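Local coordinates for ribokinase (PDB 1VM7), which probably phosphorylates ribose at O-5 with ATP and magnesium, as a homodimeric sugar kinase of the PfkB family, at residues L15-V20 and K67-V72; A58-K63 and S296-R301. All blocks are in the same frame, centred on the assembly; numbering follows the deposited sequence.

Contact 1. Residues L15-V20 and K67-V72; sequences LVISVV and KGCRFV
Strands 17-20 and 69-72 run parallel, their axes 4.5 Å apart at closest and turned by 23°. Ser18 pairs with Arg70, Val19 with Phe71 and Val20 with Val72. Val19 takes both good bonds of the ladder. Its N reaches Arg70 O at 2.7 Å, in the carbonyl plane, and its O accepts Val72 N at 2.7 Å, nearly along the C=O axis. The bond from Arg70 N to Ile17 O is weak. On one face, Ser18, Val20, Arg70 and Val72 line up. The extended Arg70 chain crosses Val16 obliquely, and Val16 CG1 sits over one guanidinium face, toward its rim, 3.7 Å from Arg70 NE. A water at the edge of that group accepts from Arg70 NH1 and also bonds Ser18 OG. On the other face, Val19 uses both branches. CG2 meets Cys69 SG at 3.7 Å, while CB and CG1 touch the CD1 corner of the Phe71 ring. With CG anti to its backbone N (chi1 176°), Phe71 turns its ring to helix 53-65, where it packs on Ala55 and Ala58, and meets Tyr88 edge-to-face. This pairing lies within the large, mainly parallel sheet of the ribokinase-like alpha/beta fold, with strand 143-146 on the other side of 17-20.

Contact 2. Residues A58-K63 and S296-R301; sequences AVTVAK and SSIPAR
A loop between helices 274-288 and 301-309 lies against helix 53-65, and Ile298 and Lys63 carry the contact. Ile298 points toward the helix. With CG1 anti to the carbonyl carbon (chi1 -66°) and the chain extended beyond it, CD1 reaches the side chains of the consecutive residues Val59 and Thr60. Val59 CG1 meets CD1 at 3.6 Å, the two side chains crossing at about a right angle. Thr60 OG1 lies 3.3 Å from Ile298 CD1; this hydroxyl is bonded to Asn56 O, one turn back in the helix. The loop includes Ser297, predicted to belong to the potassium site of this PfkB-family kinase. Lys63 leaves the helix fully extended, with CG anti to its backbone N (chi1 -161°). It runs alongside the loop backbone, CG 3.8 Å from Pro299 O and CE 4.2 Å from Ala300 CB. At its tip, NZ bonds Ile298 O at 2.6 Å, in the carbonyl plane. An alanine in place of Lys63 would lose this bond and the methylene cover, and would probably loosen the loop just after Ser297. Ala300 is the N-cap of helix 301-309, and its N bonds Glu303 OE1. Beyond it, Arg301 NH1 returns to helix 53-65 through Ile64 O.

From the N terminus the chain forms strand 17-20, then strands 24-30 and 40-51, and enters helix 53-65. Segment 58-63 of that helix opens contact 2. The chain then turns into strand 69-75, which closes contact 1 beside strand 17-20. Contact 2 closes only much later, when the loop 296-301 returns before the last helix. The two loops therefore cross. Helix 53-65 lies between the sheet and the loop 296-301: Ala58 and Val61 face the sheet, touching Phe71 and Cys69, with Cys69 SG 3.5 Å from Val61 CG1. Its other side meets the loop 296-301. The helix thus ties the central sheet to the segment that leads into helix 301-309.

Contact 1. Residues L15-V20 and K67-V72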
loop_
_atom_site.group_PDB
_atom_site.type_symbol
_atom_site.label_atom_id
_atom_site.label_comp_id
_atom_site.label_asym_id
_atom_site.label_seq_id
_atom_site.Cartn_x
_atom_site.Cartn_y
_atom_site.Cartn_z
ATOM N N LEU A 15 -21.500 31.167 -10.677
ATOM C CA LEU A 15 -22.120 29.888 -11.006
ATOM C C LEU A 15 -21.607 28.823 -10.035
ATOM O O LEU A 15 -20.451 28.866 -9.623
ATOM C CB LEU A 15 -21.815 29.493 -12.453
ATOM C CG LEU A 15 -22.298 30.504 -13.492
ATOM C CD1 LEU A 15 -22.028 30.026 -14.928
ATOM C CD2 LEU A 15 -23.781 30.802 -13.304
ATOM N N VAL A 16 -22.485 27.903 -9.640
ATOM C CA VAL A 16 -22.141 26.916 -8.622
ATOM C C VAL A 16 -21.565 25.688 -9.298
ATOM O O VAL A 16 -22.145 25.182 -10.260
ATOM C CB VAL A 16 -23.354 26.522 -7.740
ATOM C CG1 VAL A 16 -23.001 25.350 -6.842
ATOM C CG2 VAL A 16 -23.798 27.702 -6.913
ATOM N N ILE A 17 -20.421 25.236 -8.783
ATOM C CA ILE A 17 -19.677 24.096 -9.347
ATOM C C ILE A 17 -19.819 22.816 -8.494
ATOM O O ILE A 17 -19.650 22.826 -7.268
ATOM C CB ILE A 17 -18.149 24.396 -9.474
ATOM C CG1 ILE A 17 -17.885 25.592 -10.392
ATOM C CG2 ILE A 17 -17.381 23.130 -9.933
ATOM C CD1 ILE A 17 -16.427 26.052 -10.410
ATOM N N SER A 18 -20.130 21.717 -9.171
ATOM C CA SER A 18 -20.072 20.397 -8.592
ATOM C C SER A 18 -19.059 19.564 -9.338
ATOM O O SER A 18 -18.942 19.663 -10.558
ATOM C CB SER A 18 -21.419 19.711 -8.693
ATOM O OG SER A 18 -22.359 20.336 -7.855
ATOM N N VAL A 19 -18.303 18.761 -8.599
ATOM C CA VAL A 19 -17.436 17.751 -9.176
ATOM C C VAL A 19 -18.060 16.419 -8.802
ATOM O O VAL A 19 -18.474 16.231 -7.665
ATOM C CB VAL A 19 -15.945 17.759 -8.646
ATOM C CG1 VAL A 19 -15.130 16.727 -9.390
ATOM C CG2 VAL A 19 -15.291 19.085 -8.810
ATOM N N VAL A 20 -18.169 15.518 -9.775
ATOM C CA VAL A 20 -18.632 14.173 -9.508
ATOM C C VAL A 20 -17.519 13.237 -9.968
ATOM O O VAL A 20 -17.221 13.134 -11.145
ATOM C CB VAL A 20 -19.957 13.853 -10.210
ATOM C CG1 VAL A 20 -20.371 12.419 -9.890
ATOM C CG2 VAL A 20 -21.056 14.846 -9.783
ATOM N N LYS A 67 -14.779 29.521 -2.717
ATOM C CA LYS A 67 -16.158 29.324 -2.299
ATOM C C LYS A 67 -16.445 27.855 -2.038
ATOM O O LYS A 67 -17.585 27.427 -2.129
ATOM C CB LYS A 67 -17.079 29.850 -3.383
ATOM C CG LYS A 67 -16.979 31.362 -3.528
ATOM C CD LYS A 67 -18.022 31.880 -4.445
ATOM C CE LYS A 67 -17.795 33.357 -4.765
ATOM N NZ LYS A 67 -16.896 34.086 -3.837
ATOM N N GLY A 68 -15.408 27.095 -1.685
ATOM C CA GLY A 68 -15.555 25.677 -1.431
ATOM C C GLY A 68 -15.799 24.941 -2.724
ATOM O O GLY A 68 -15.487 25.450 -3.804
ATOM N N CYS A 69 -16.353 23.737 -2.618
ATOM C CA CYS A 69 -16.714 22.947 -3.786
ATOM C C CYS A 69 -17.644 21.801 -3.427
ATOM O O CYS A 69 -17.441 21.117 -2.440
ATOM C CB CYS A 69 -15.471 22.415 -4.486
ATOM S SG CYS A 69 -15.755 21.624 -6.152
ATOM N N ARG A 70 -18.688 21.622 -4.220
ATOM C CA ARG A 70 -19.550 20.460 -4.111
ATOM C C ARG A 70 -18.872 19.324 -4.864
ATOM O O ARG A 70 -18.490 19.450 -6.031
ATOM C CB ARG A 70 -20.925 20.757 -4.671
ATOM C CG ARG A 70 -21.573 21.887 -3.928
ATOM C CD ARG A 70 -22.889 22.287 -4.495
ATOM N NE ARG A 70 -23.443 23.393 -3.712
ATOM C CZ ARG A 70 -24.742 23.644 -3.562
ATOM N NH1 ARG A 70 -25.669 22.873 -4.127
ATOM N NH2 ARG A 70 -25.119 24.687 -2.827
ATOM N N PHE A 71 -18.668 18.226 -4.168
ATOM C CA PHE A 71 -17.859 17.164 -4.692
ATOM C C PHE A 71 -18.517 15.881 -4.288
ATOM O O PHE A 71 -18.440 15.486 -3.115
ATOM C CB PHE A 71 -16.445 17.258 -4.127
ATOM C CG PHE A 71 -15.527 16.128 -4.530
ATOM C CD1 PHE A 71 -15.650 15.483 -5.784
ATOM C CD2 PHE A 71 -14.481 15.754 -3.686
ATOM C CE1 PHE A 71 -14.806 14.478 -6.158
ATOM C CE2 PHE A 71 -13.593 14.722 -4.065
ATOM C CZ PHE A 71 -13.775 14.089 -5.316
ATOM N N VAL A 72 -19.245 15.279 -5.236
ATOM C CA VAL A 72 -19.861 13.980 -5.000
ATOM C C VAL A 72 -18.794 12.949 -5.272
ATOM O O VAL A 72 -18.202 12.884 -6.370
ATOM C CB VAL A 72 -21.148 13.743 -5.830
ATOM C CG1 VAL A 72 -21.773 12.386 -5.480
ATOM C CG2 VAL A 72 -22.136 14.842 -5.506
HETATM O O HOH W 1 -25.197 20.641 -6.229
#

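Contact 2. Residues A58-K63 and S296-R301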
loop_
_atom_site.group_PDB
_atom_site.type_symbol
_atom_site.label_atom_id
_atom_site.label_comp_id
_atom_site.label_asym_id
_atom_site.label_seq_id
_atom_site.Cartn_x
_atom_site.Cartn_y
_atom_site.Cartn_z
ATOM N N ALA A 58 -11.714 19.175 -7.424
ATOM C CA ALA A 58 -12.515 19.805 -6.369
ATOM C C ALA A 58 -11.649 20.693 -5.471
ATOM O O ALA A 58 -12.023 21.822 -5.129
ATOM C CB ALA A 58 -13.173 18.778 -5.555
ATOM N N VAL A 59 -10.506 20.173 -5.066
ATOM C CA VAL A 59 -9.570 20.931 -4.214
ATOM C C VAL A 59 -9.067 22.178 -4.954
ATOM O O VAL A 59 -8.846 23.233 -4.342
ATOM C CB VAL A 59 -8.380 20.047 -3.760
ATOM C CG1 VAL A 59 -7.281 20.881 -3.059
ATOM C CG2 VAL A 59 -8.843 18.962 -2.846
ATOM N N THR A 60 -8.887 22.047 -6.272
ATOM C CA THR A 60 -8.535 23.187 -7.088
ATOM C C THR A 60 -9.671 24.219 -7.061
ATOM O O THR A 60 -9.429 25.396 -6.820
ATOM C CB THR A 60 -8.133 22.762 -8.545
ATOM O OG1 THR A 60 -7.012 21.858 -8.493
ATOM C CG2 THR A 60 -7.757 23.933 -9.346
ATOM N N VAL A 61 -10.894 23.764 -7.294
ATOM C CA VAL A 61 -12.039 24.641 -7.310
ATOM C C VAL A 61 -12.148 25.403 -5.990
ATOM O O VAL A 61 -12.228 26.637 -6.007
ATOM C CB VAL A 61 -13.314 23.848 -7.643
ATOM C CG1 VAL A 61 -14.550 24.672 -7.324
ATOM C CG2 VAL A 61 -13.285 23.396 -9.151
ATOM N N ALA A 62 -12.076 24.670 -4.874
ATOM C CA ALA A 62 -12.199 25.224 -3.541
ATOM C C ALA A 62 -11.108 26.239 -3.275
ATOM O O ALA A 62 -11.385 27.368 -2.860
ATOM C CB ALA A 62 -12.175 24.099 -2.477
ATOM N N LYS A 63 -9.871 25.879 -3.595
ATOM C CA LYS A 63 -8.733 26.730 -3.261
ATOM C C LYS A 63 -8.625 27.949 -4.172
ATOM O O LYS A 63 -8.321 29.049 -3.712
ATOM C CB LYS A 63 -7.462 25.883 -3.289
ATOM C CG LYS A 63 -6.278 26.481 -2.537
ATOM C CD LYS A 63 -5.176 25.442 -2.336
ATOM C CE LYS A 63 -3.916 26.138 -1.789
ATOM N NZ LYS A 63 -2.717 25.238 -1.971
ATOM N N SER A 296 -0.790 19.159 -3.178
ATOM C CA SER A 296 0.151 20.095 -2.611
ATOM C C SER A 296 0.655 21.149 -3.633
ATOM O O SER A 296 1.144 22.174 -3.220
ATOM C CB SER A 296 1.335 19.356 -1.964
ATOM O OG SER A 296 2.175 18.794 -2.949
ATOM N N SER A 297 0.534 20.910 -4.938
ATOM C CA SER A 297 0.983 21.891 -5.935
ATOM C C SER A 297 -0.049 22.966 -6.284
ATOM O O SER A 297 0.246 23.863 -7.065
ATOM C CB SER A 297 1.351 21.199 -7.249
ATOM O OG SER A 297 0.147 20.725 -7.855
ATOM N N ILE A 298 -1.278 22.793 -5.819
ATOM C CA ILE A 298 -2.388 23.626 -6.258
ATOM C C ILE A 298 -2.179 25.040 -5.724
ATOM O O ILE A 298 -2.064 25.227 -4.523
ATOM C CB ILE A 298 -3.737 23.056 -5.776
ATOM C CG1 ILE A 298 -3.976 21.714 -6.464
ATOM C CG2 ILE A 298 -4.860 24.042 -6.087
ATOM C CD1 ILE A 298 -5.119 20.855 -5.931
ATOM N N PRO A 299 -2.066 26.050 -6.615
ATOM C CA PRO A 299 -1.878 27.341 -6.016
ATOM C C PRO A 299 -3.141 27.932 -5.336
ATOM O O PRO A 299 -4.274 27.534 -5.575
ATOM C CB PRO A 299 -1.448 28.218 -7.203
ATOM C CG PRO A 299 -2.137 27.622 -8.312
ATOM C CD PRO A 299 -2.070 26.154 -8.080
ATOM N N ALA A 300 -2.906 28.874 -4.454
ATOM C CA ALA A 300 -3.991 29.645 -3.894
ATOM C C ALA A 300 -4.338 30.762 -4.898
ATOM O O ALA A 300 -3.501 31.169 -5.715
ATOM C CB ALA A 300 -3.583 30.227 -2.547
ATOM N N ARG A 301 -5.583 31.219 -4.843
ATOM C CA ARG A 301 -6.085 32.243 -5.735
ATOM C C ARG A 301 -5.147 33.453 -5.849
ATOM O O ARG A 301 -4.858 33.913 -6.942
ATOM C CB ARG A 301 -7.470 32.701 -5.266
ATOM C CG ARG A 301 -8.105 33.752 -6.159
ATOM C CD ARG A 301 -7.989 33.374 -7.638
ATOM N NE ARG A 301 -8.813 34.266 -8.435
ATOM C CZ ARG A 301 -10.106 34.098 -8.676
ATOM N NH1 ARG A 301 -10.754 33.062 -8.184
ATOM N NH2 ARG A 301 -10.747 34.986 -9.418
#